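Local coordinates for alcohol dehydrogenase superfamily protein (Novosphingobium aromaticivorans, PDB 3GAZ), which probably acts as an NADP-dependent oxidoreductase of the medium-chain alcohol dehydrogenase superfamily, though its substrate is not established, at residues A59-P62 and L63-L67; V76-G79 and P80-S84; A109-A113 and R114-S118; A121-M125 and R126-V130. All coordinates share one frame; numbering follows the deposited sequence.

Interaction 1 of 4, residues A59-P62 and L63-L67; sequences AQQP and LPAIL
Gln61 lies along Leu67, the two side chains running past each other in opposite directions, with Gln61 CG 4.0 Å from Leu67 CD2. Two torsions place it: CG stands anti to the backbone N (chi1 -173°), and a bend at chi2 then carries the amide in among the residues from Ala65 to Leu67. Its NE2 comes 3.5 Å from Ile66 O without a hydrogen bond being made; the polar end is instead held by backbone of the same chain, OE1 accepting from Gly100 N and NE2 donating to Leu101 O, which fixes which way round the amide sits. Beside it, Ala65 CB rests 3.4 Å from Pro62 O. The chain turns sharply between Pro62 and Ala65, where the peptide bond before Pro64 is cis, and Pro62 O and Pro64 O, two acceptors, lie 3.4 Å apart at the bend. All of this belongs to the loop joining helix 46-52 to strand 70-78, within the GroES-like domain of the medium-chain dehydrogenase fold. Further out, Leu67 and Gln61 both pack on Ile51 of that helix, while Leu63 and Leu67 reach Val13 of strand 7-13. Pro62 packs against Pro303 of the second subunit.

Interaction 2 of 4, residues V76-G79 and P80-S84; sequences VAVG and PEVDS
Val78 CG1 is anti to its own backbone N (chi1 -179°), and Val82 CG1 takes the same relation to its N (chi1 172°); these two torsions bring the methyl of Val78 against the branch point of Val82. The separations are tighter than ordinary van der Waals contact, 3.4 Å from Val78 CG1 to Val82 CB and 3.5 Å from Val78 CG1 to Val82 CG1, and the two side chains meet at an oblique angle. Val82 CB also lies 3.6 Å from Gly79 O, so it is flanked by backbone as well as by a methyl. The residues between form the turn that follows the end of strand 70-78 in the GroES-like domain, on the way to strand 90-94. Glu81 at its apex has positive phi (63°), which helps the chain turn sharply here. No direct hydrogen bond joins the two segments; water 1 spans the turn instead, donating to Gly79 O at 2.9 Å and accepting from Val82 N at 3.0 Å. Val82 also packs on Val35 of neighbouring strand 34-39, and backbone bonds tie Gly79 to Gln34 and Pro80 to Gly33.

Interaction 3 of 4, residues A109-A113 and R114-S118; sequences AAVDA and RLLAS
Asp112 OD1 is gripped by two donors of Arg114: the backbone N at 2.9 Å, using the anti lone pair of the oxygen, and NE at 3.0 Å on the syn side. The pair sits in the tight turn linking strand 108-112 to strand 116-118 of the GroES-like domain, with a short 3-10 segment at its centre. Arg114 NH2 completes a side-on salt bridge to Asp112 OD2 at 2.8 Å. Both bonds lie close to the guanidinium plane, yet that plane is turned 30° from the carboxylate, so the nitrogens meet the oxygens somewhat off the carboxylate plane. A bend at chi3 (-72°) brings the edge of the guanidinium round to the carboxylate of Asp112, two residues back. An asparagine in place of Asp112 would probably cost the salt bridge its negative partner and leave the guanidinium less firmly held. The backbone closes the turn too, with Leu115 N bonding to Asp112 O and Leu116 N to Ala113 O. Outside the turn, Leu278 of helix 278-293 packs on Asp112 and Arg114, and Phe281 on Leu115. On the apolar side of the contact, Val111 CG1 meets two leucines, lying 4.1 Å from Leu115 CD1 and 4.1 Å from Leu116 CG.

Interaction 4 of 4, residues A121-M125 and R126-V130; sequences AALTM and RQASV
Between Leu123 and Met125 the backbone passes from extended into helical conformation, psi falling from 169° at Thr124 to -38° at Met125, and the first turn closes with Ala128 N bonding to Thr124 O and Ser129 N to Met125 O. Thr124 OG1, placed between its backbone N and carbonyl carbon (chi1 65°), accepts from Gln127 N at 3.2 Å in a nearly straight bond. Gln127 also bonds back: its extended side chain brings OE1 to within 2.9 Å of Thr124 N, which lies in the amide carbonyl plane on a lone pair. Leu123 crosses this glutamine obliquely, its CB 3.8 Å from Gln127 CB and its CD2 alongside the amide, while Leu123 CD1 reaches Ala128 CB at 4.2 Å. An alanine at Gln127 would probably leave Thr124 N without its acceptor and open a gap beside Leu123. One turn on, Ser129 OG donates to Arg126 O at 2.7 Å. The Arg126 guanidinium leads outward, NH2 bonding to Asp302 O, though a water on Thr124 OG1 accepts a weak bond from NE; selenomethionine Met125 packs on Ala72 and Thr74 of strand 70-78. Reciprocal bonds between Thr124 and Gln127 define a capping box, with Thr124 as N-cap of helix 125-129.

The four contacts follow one another in series along the chain; none nests in or crosses another. Interaction 1 bends the loop between helix 46-52 and strand 70-78, and interaction 2 turns the chain just after that strand. Interaction 3 then closes the turn from strand 108-112 into strand 116-118, and interaction 4 starts helix 125-129. Interactions 2 and 3 touch, Ser84 OG lying 3.6 Å from Ala113 CB, and both border strand 34-39 of the same mixed sheet. Interaction 4 continues from interaction 3 in sequence but makes no other touch with it; its helix packs back on strand 70-78. Interaction 1 stays apart, its nearest atoms about 8 Å from those of interaction 3.

Interaction 1 of 4, residues A59-P62 and L63-L67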
loop_
_atom_site.group_PDB
_atom_site.type_symbol
_atom_site.label_atom_id
_atom_site.label_comp_id
_atom_site.label_asym_id
_atom_site.label_seq_id
_atom_site.Cartn_x
_atom_site.Cartn_y
_atom_site.Cartn_z
ATOM N N ALA A 59 7.572 -3.893 4.159
ATOM C CA ALA A 59 6.200 -3.736 4.635
ATOM C C ALA A 59 5.398 -2.735 3.812
ATOM O O ALA A 59 4.168 -2.764 3.817
ATOM C CB ALA A 59 6.201 -3.319 6.106
ATOM N N GLN A 60 6.095 -1.852 3.105
ATOM C CA GLN A 60 5.434 -0.850 2.279
ATOM C C GLN A 60 4.333 -0.137 3.067
ATOM O O GLN A 60 3.202 0.008 2.597
ATOM C CB GLN A 60 4.852 -1.511 1.022
ATOM C CG GLN A 60 5.903 -2.258 0.201
ATOM C CD GLN A 60 5.349 -2.925 -1.050
ATOM O OE1 GLN A 60 6.033 -3.725 -1.681
ATOM N NE2 GLN A 60 4.113 -2.597 -1.415
ATOM N N GLN A 61 4.678 0.309 4.272
ATOM C CA GLN A 61 3.737 1.018 5.134
ATOM C C GLN A 61 4.332 2.366 5.551
ATOM O O GLN A 61 4.819 2.526 6.677
ATOM C CB GLN A 61 3.424 0.190 6.386
ATOM C CG GLN A 61 2.323 0.785 7.263
ATOM C CD GLN A 61 0.924 0.464 6.746
ATOM O OE1 GLN A 61 0.727 0.256 5.553
ATOM N NE2 GLN A 61 -0.053 0.436 7.649
ATOM N N PRO A 62 4.313 3.353 4.640
ATOM C CA PRO A 62 4.863 4.667 4.978
ATOM C C PRO A 62 3.990 5.390 6.002
ATOM O O PRO A 62 2.799 5.098 6.135
ATOM C CB PRO A 62 4.898 5.381 3.630
ATOM C CG PRO A 62 3.690 4.805 2.925
ATOM C CD PRO A 62 3.795 3.330 3.260
ATOM N N LEU A 63 4.597 6.324 6.726
ATOM C CA LEU A 63 3.893 7.096 7.743
ATOM C C LEU A 63 3.484 8.448 7.153
ATOM O O LEU A 63 4.068 8.905 6.169
ATOM C CB LEU A 63 4.814 7.308 8.946
ATOM C CG LEU A 63 5.447 6.024 9.496
ATOM C CD1 LEU A 63 6.449 6.367 10.590
ATOM C CD2 LEU A 63 4.356 5.099 10.024
ATOM N N PRO A 64 2.481 9.109 7.750
ATOM C CA PRO A 64 1.725 8.674 8.927
ATOM C C PRO A 64 0.847 7.470 8.619
ATOM O O PRO A 64 0.463 7.250 7.470
ATOM C CB PRO A 64 0.902 9.908 9.274
ATOM C CG PRO A 64 0.611 10.477 7.917
ATOM C CD PRO A 64 1.963 10.393 7.245
ATOM N N ALA A 65 0.525 6.694 9.647
ATOM C CA ALA A 65 -0.316 5.527 9.440
ATOM C C ALA A 65 -0.751 4.870 10.742
ATOM O O ALA A 65 -0.160 5.088 11.798
ATOM C CB ALA A 65 0.424 4.504 8.564
ATOM N N ILE A 66 -1.814 4.079 10.647
ATOM C CA ILE A 66 -2.330 3.331 11.778
ATOM C C ILE A 66 -1.676 1.968 11.616
ATOM O O ILE A 66 -1.819 1.331 10.567
ATOM C CB ILE A 66 -3.864 3.194 11.697
ATOM C CG1 ILE A 66 -4.512 4.573 11.875
ATOM C CG2 ILE A 66 -4.354 2.214 12.748
ATOM C CD1 ILE A 66 -5.985 4.624 11.520
ATOM N N LEU A 67 -0.940 1.532 12.635
ATOM C CA LEU A 67 -0.244 0.249 12.568
ATOM C C LEU A 67 -1.015 -0.890 13.240
ATOM O O LEU A 67 -2.118 -0.689 13.746
ATOM C CB LEU A 67 1.156 0.394 13.176
ATOM C CG LEU A 67 1.937 1.603 12.643
ATOM C CD1 LEU A 67 3.381 1.554 13.148
ATOM C CD2 LEU A 67 1.903 1.605 11.119
#

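Interaction 2 of 4, residues V76-G79 and P80-S84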
loop_
_atom_site.group_PDB
_atom_site.type_symbol
_atom_site.label_atom_id
_atom_site.label_comp_id
_atom_site.label_asym_id
_atom_site.label_seq_id
_atom_site.Cartn_x
_atom_site.Cartn_y
_atom_site.Cartn_z
ATOM N N VAL A 76 -20.030 -5.393 12.744
ATOM C CA VAL A 76 -21.110 -4.475 13.096
ATOM C C VAL A 76 -21.839 -3.933 11.872
ATOM O O VAL A 76 -22.880 -3.292 11.994
ATOM C CB VAL A 76 -20.594 -3.292 13.940
ATOM C CG1 VAL A 76 -20.183 -3.787 15.314
ATOM C CG2 VAL A 76 -19.420 -2.620 13.244
ATOM N N ALA A 77 -21.285 -4.196 10.694
ATOM C CA ALA A 77 -21.887 -3.760 9.441
ATOM C C ALA A 77 -21.303 -4.596 8.313
ATOM O O ALA A 77 -20.135 -5.004 8.359
ATOM C CB ALA A 77 -21.615 -2.280 9.198
ATOM N N VAL A 78 -22.122 -4.855 7.301
ATOM C CA VAL A 78 -21.688 -5.652 6.168
ATOM C C VAL A 78 -21.890 -4.888 4.869
ATOM O O VAL A 78 -22.923 -4.248 4.667
ATOM C CB VAL A 78 -22.465 -6.985 6.111
ATOM C CG1 VAL A 78 -22.001 -7.818 4.939
ATOM C CG2 VAL A 78 -22.269 -7.746 7.415
ATOM N N GLY A 79 -20.892 -4.946 3.996
ATOM C CA GLY A 79 -21.005 -4.260 2.725
ATOM C C GLY A 79 -21.825 -5.094 1.760
ATOM O O GLY A 79 -22.202 -6.224 2.078
ATOM N N PRO A 80 -22.142 -4.554 0.576
ATOM C CA PRO A 80 -22.926 -5.302 -0.412
ATOM C C PRO A 80 -22.133 -6.512 -0.904
ATOM O O PRO A 80 -20.912 -6.558 -0.757
ATOM C CB PRO A 80 -23.143 -4.276 -1.524
ATOM C CG PRO A 80 -23.154 -2.970 -0.785
ATOM C CD PRO A 80 -22.005 -3.142 0.181
ATOM N N GLU A 81 -22.828 -7.489 -1.475
ATOM C CA GLU A 81 -22.185 -8.684 -2.015
ATOM C C GLU A 81 -21.445 -9.558 -1.003
ATOM O O GLU A 81 -20.553 -10.316 -1.376
ATOM C CB GLU A 81 -21.223 -8.285 -3.140
ATOM C CG GLU A 81 -21.917 -7.712 -4.371
ATOM C CD GLU A 81 -20.944 -7.117 -5.375
ATOM O OE1 GLU A 81 -19.991 -7.818 -5.779
ATOM O OE2 GLU A 81 -21.135 -5.946 -5.768
ATOM N N VAL A 82 -21.806 -9.460 0.273
ATOM C CA VAL A 82 -21.162 -10.277 1.299
ATOM C C VAL A 82 -22.185 -11.190 1.966
ATOM O O VAL A 82 -23.189 -10.723 2.496
ATOM C CB VAL A 82 -20.495 -9.407 2.387
ATOM C CG1 VAL A 82 -20.012 -10.286 3.537
ATOM C CG2 VAL A 82 -19.329 -8.641 1.794
ATOM N N ASP A 83 -21.926 -12.493 1.941
ATOM C CA ASP A 83 -22.842 -13.459 2.543
ATOM C C ASP A 83 -22.138 -14.410 3.512
ATOM O O ASP A 83 -22.774 -15.270 4.120
ATOM C CB ASP A 83 -23.543 -14.273 1.449
ATOM C CG ASP A 83 -22.566 -15.045 0.579
ATOM O OD1 ASP A 83 -21.705 -15.760 1.135
ATOM O OD2 ASP A 83 -22.660 -14.944 -0.663
ATOM N N SER A 84 -20.826 -14.253 3.652
ATOM C CA SER A 84 -20.051 -15.110 4.541
ATOM C C SER A 84 -20.121 -14.677 6.006
ATOM O O SER A 84 -19.779 -15.449 6.901
ATOM C CB SER A 84 -18.592 -15.151 4.081
ATOM O OG SER A 84 -18.070 -13.842 3.937
HETATM O O HOH W 1 -24.101 -8.392 1.814
#

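Interaction 3 of 4, residues A109-A113 and R114-S118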
loop_
_atom_site.group_PDB
_atom_site.type_symbol
_atom_site.label_atom_id
_atom_site.label_comp_id
_atom_site.label_asym_id
_atom_site.label_seq_id
_atom_site.Cartn_x
_atom_site.Cartn_y
_atom_site.Cartn_z
ATOM N N ALA A 109 -12.399 -1.201 11.532
ATOM C CA ALA A 109 -11.634 -1.468 10.324
ATOM C C ALA A 109 -12.541 -2.117 9.282
ATOM O O ALA A 109 -13.282 -3.053 9.591
ATOM C CB ALA A 109 -10.452 -2.378 10.626
ATOM N N ALA A 110 -12.495 -1.596 8.061
ATOM C CA ALA A 110 -13.278 -2.136 6.952
ATOM C C ALA A 110 -12.357 -3.191 6.344
ATOM O O ALA A 110 -11.285 -2.861 5.832
ATOM C CB ALA A 110 -13.580 -1.039 5.935
ATOM N N VAL A 111 -12.776 -4.451 6.404
ATOM C CA VAL A 111 -11.951 -5.555 5.922
ATOM C C VAL A 111 -12.598 -6.464 4.886
ATOM O O VAL A 111 -13.783 -6.786 4.978
ATOM C CB VAL A 111 -11.519 -6.449 7.106
ATOM C CG1 VAL A 111 -10.585 -7.553 6.624
ATOM C CG2 VAL A 111 -10.857 -5.601 8.178
ATOM N N ASP A 112 -11.792 -6.891 3.914
ATOM C CA ASP A 112 -12.250 -7.798 2.867
ATOM C C ASP A 112 -12.633 -9.092 3.579
ATOM O O ASP A 112 -11.808 -9.688 4.277
ATOM C CB ASP A 112 -11.116 -8.065 1.871
ATOM C CG ASP A 112 -11.554 -8.922 0.694
ATOM O OD1 ASP A 112 -12.093 -10.030 0.912
ATOM O OD2 ASP A 112 -11.348 -8.485 -0.459
ATOM N N ALA A 113 -13.880 -9.520 3.396
ATOM C CA ALA A 113 -14.402 -10.720 4.045
ATOM C C ALA A 113 -13.511 -11.953 3.915
ATOM O O ALA A 113 -13.443 -12.773 4.829
ATOM C CB ALA A 113 -15.802 -11.033 3.507
ATOM N N ARG A 114 -12.823 -12.075 2.787
ATOM C CA ARG A 114 -11.951 -13.222 2.537
ATOM C C ARG A 114 -10.800 -13.373 3.528
ATOM O O ARG A 114 -10.273 -14.473 3.712
ATOM C CB ARG A 114 -11.394 -13.141 1.120
ATOM C CG ARG A 114 -12.452 -13.306 0.035
ATOM C CD ARG A 114 -11.858 -13.076 -1.340
ATOM N NE ARG A 114 -11.565 -11.666 -1.573
ATOM C CZ ARG A 114 -11.033 -11.189 -2.694
ATOM N NH1 ARG A 114 -10.727 -12.011 -3.689
ATOM N NH2 ARG A 114 -10.819 -9.886 -2.824
ATOM N N LEU A 115 -10.411 -12.270 4.159
ATOM C CA LEU A 115 -9.318 -12.276 5.125
ATOM C C LEU A 115 -9.768 -12.709 6.520
ATOM O O LEU A 115 -8.939 -13.001 7.386
ATOM C CB LEU A 115 -8.702 -10.880 5.223
ATOM C CG LEU A 115 -7.997 -10.313 3.988
ATOM C CD1 LEU A 115 -7.569 -8.870 4.256
ATOM C CD2 LEU A 115 -6.795 -11.176 3.645
ATOM N N LEU A 116 -11.079 -12.752 6.729
ATOM C CA LEU A 116 -11.639 -13.108 8.025
ATOM C C LEU A 116 -12.149 -14.531 8.183
ATOM O O LEU A 116 -12.475 -15.210 7.211
ATOM C CB LEU A 116 -12.780 -12.149 8.367
ATOM C CG LEU A 116 -12.391 -10.687 8.584
ATOM C CD1 LEU A 116 -13.642 -9.836 8.650
ATOM C CD2 LEU A 116 -11.567 -10.562 9.860
ATOM N N ALA A 117 -12.219 -14.958 9.439
ATOM C CA ALA A 117 -12.718 -16.273 9.810
ATOM C C ALA A 117 -13.373 -16.104 11.175
ATOM O O ALA A 117 -12.938 -15.271 11.979
ATOM C CB ALA A 117 -11.575 -17.276 9.896
ATOM N N SER A 118 -14.419 -16.880 11.436
ATOM C CA SER A 118 -15.104 -16.792 12.716
ATOM C C SER A 118 -14.094 -17.015 13.829
ATOM O O SER A 118 -13.191 -17.847 13.704
ATOM C CB SER A 118 -16.215 -17.843 12.804
ATOM O OG SER A 118 -17.231 -17.587 11.849
HETATM O O HOH W 2 -13.536 -15.617 4.863
#

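Interaction 4 of 4, residues A121-M125 and R126-V130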
loop_
_atom_site.group_PDB
_atom_site.type_symbol
_atom_site.label_atom_id
_atom_site.label_comp_id
_atom_site.label_asym_id
_atom_site.label_seq_id
_atom_site.Cartn_x
_atom_site.Cartn_y
_atom_site.Cartn_z
ATOM N N ALA A 121 -14.509 -20.225 19.299
ATOM C CA ALA A 121 -15.363 -20.049 20.468
ATOM C C ALA A 121 -14.650 -20.113 21.814
ATOM O O ALA A 121 -14.997 -19.380 22.742
ATOM C CB ALA A 121 -16.497 -21.083 20.438
ATOM N N ALA A 122 -13.649 -20.980 21.919
ATOM C CA ALA A 122 -12.922 -21.166 23.173
ATOM C C ALA A 122 -11.912 -20.082 23.549
ATOM O O ALA A 122 -11.403 -20.076 24.668
ATOM C CB ALA A 122 -12.227 -22.536 23.158
ATOM N N LEU A 123 -11.619 -19.167 22.631
ATOM C CA LEU A 123 -10.643 -18.118 22.913
ATOM C C LEU A 123 -11.260 -16.764 23.241
ATOM O O LEU A 123 -12.334 -16.420 22.746
ATOM C CB LEU A 123 -9.705 -17.926 21.716
ATOM C CG LEU A 123 -8.921 -19.119 21.160
ATOM C CD1 LEU A 123 -8.037 -18.632 20.017
ATOM C CD2 LEU A 123 -8.074 -19.756 22.253
ATOM N N THR A 124 -10.568 -15.996 24.080
ATOM C CA THR A 124 -11.012 -14.654 24.424
ATOM C C THR A 124 -10.566 -13.800 23.236
ATOM O O THR A 124 -9.806 -14.269 22.389
ATOM C CB THR A 124 -10.312 -14.127 25.691
ATOM O OG1 THR A 124 -8.909 -13.986 25.431
ATOM C CG2 THR A 124 -10.531 -15.085 26.865
HETATM N N MSE A 125 -11.027 -12.557 23.162
HETATM C CA MSE A 125 -10.632 -11.696 22.053
HETATM C C MSE A 125 -9.114 -11.483 22.027
HETATM O O MSE A 125 -8.503 -11.435 20.956
HETATM C CB MSE A 125 -11.363 -10.353 22.142
HETATM C CG MSE A 125 -12.852 -10.422 21.757
HETATM SE SE MSE A 125 -13.132 -10.642 19.964
HETATM C CE MSE A 125 -14.927 -10.910 19.924
ATOM N N ARG A 126 -8.507 -11.360 23.205
ATOM C CA ARG A 126 -7.060 -11.170 23.293
ATOM C C ARG A 126 -6.332 -12.380 22.711
ATOM O O ARG A 126 -5.429 -12.232 21.888
ATOM C CB ARG A 126 -6.637 -10.959 24.753
ATOM C CG ARG A 126 -6.671 -9.497 25.219
ATOM C CD ARG A 126 -6.642 -9.388 26.747
ATOM N NE ARG A 126 -5.600 -10.215 27.354
ATOM C CZ ARG A 126 -4.293 -9.970 27.280
ATOM N NH1 ARG A 126 -3.845 -8.908 26.624
ATOM N NH2 ARG A 126 -3.431 -10.797 27.859
ATOM N N GLN A 127 -6.735 -13.577 23.135
ATOM C CA GLN A 127 -6.115 -14.811 22.658
ATOM C C GLN A 127 -6.193 -14.973 21.141
ATOM O O GLN A 127 -5.218 -15.356 20.499
ATOM C CB GLN A 127 -6.777 -16.030 23.302
ATOM C CG GLN A 127 -6.417 -16.285 24.748
ATOM C CD GLN A 127 -7.165 -17.486 25.300
ATOM O OE1 GLN A 127 -8.395 -17.508 25.313
ATOM N NE2 GLN A 127 -6.428 -18.495 25.751
ATOM N N ALA A 128 -7.364 -14.702 20.578
ATOM C CA ALA A 128 -7.564 -14.838 19.143
ATOM C C ALA A 128 -6.796 -13.788 18.342
ATOM O O ALA A 128 -6.317 -14.072 17.247
ATOM C CB ALA A 128 -9.048 -14.755 18.819
ATOM N N SER A 129 -6.672 -12.584 18.897
ATOM C CA SER A 129 -5.981 -11.495 18.206
ATOM C C SER A 129 -4.487 -11.715 17.930
ATOM O O SER A 129 -3.941 -11.129 16.997
ATOM C CB SER A 129 -6.156 -10.185 18.981
ATOM O OG SER A 129 -5.359 -10.169 20.155
ATOM N N VAL A 130 -3.824 -12.552 18.722
ATOM C CA VAL A 130 -2.390 -12.785 18.524
ATOM C C VAL A 130 -2.081 -14.014 17.680
ATOM O O VAL A 130 -0.920 -14.374 17.502
ATOM C CB VAL A 130 -1.652 -12.948 19.872
ATOM C CG1 VAL A 130 -1.776 -11.681 20.686
ATOM C CG2 VAL A 130 -2.222 -14.147 20.644
HETATM O O HOH W 3 -7.229 -13.145 27.905
#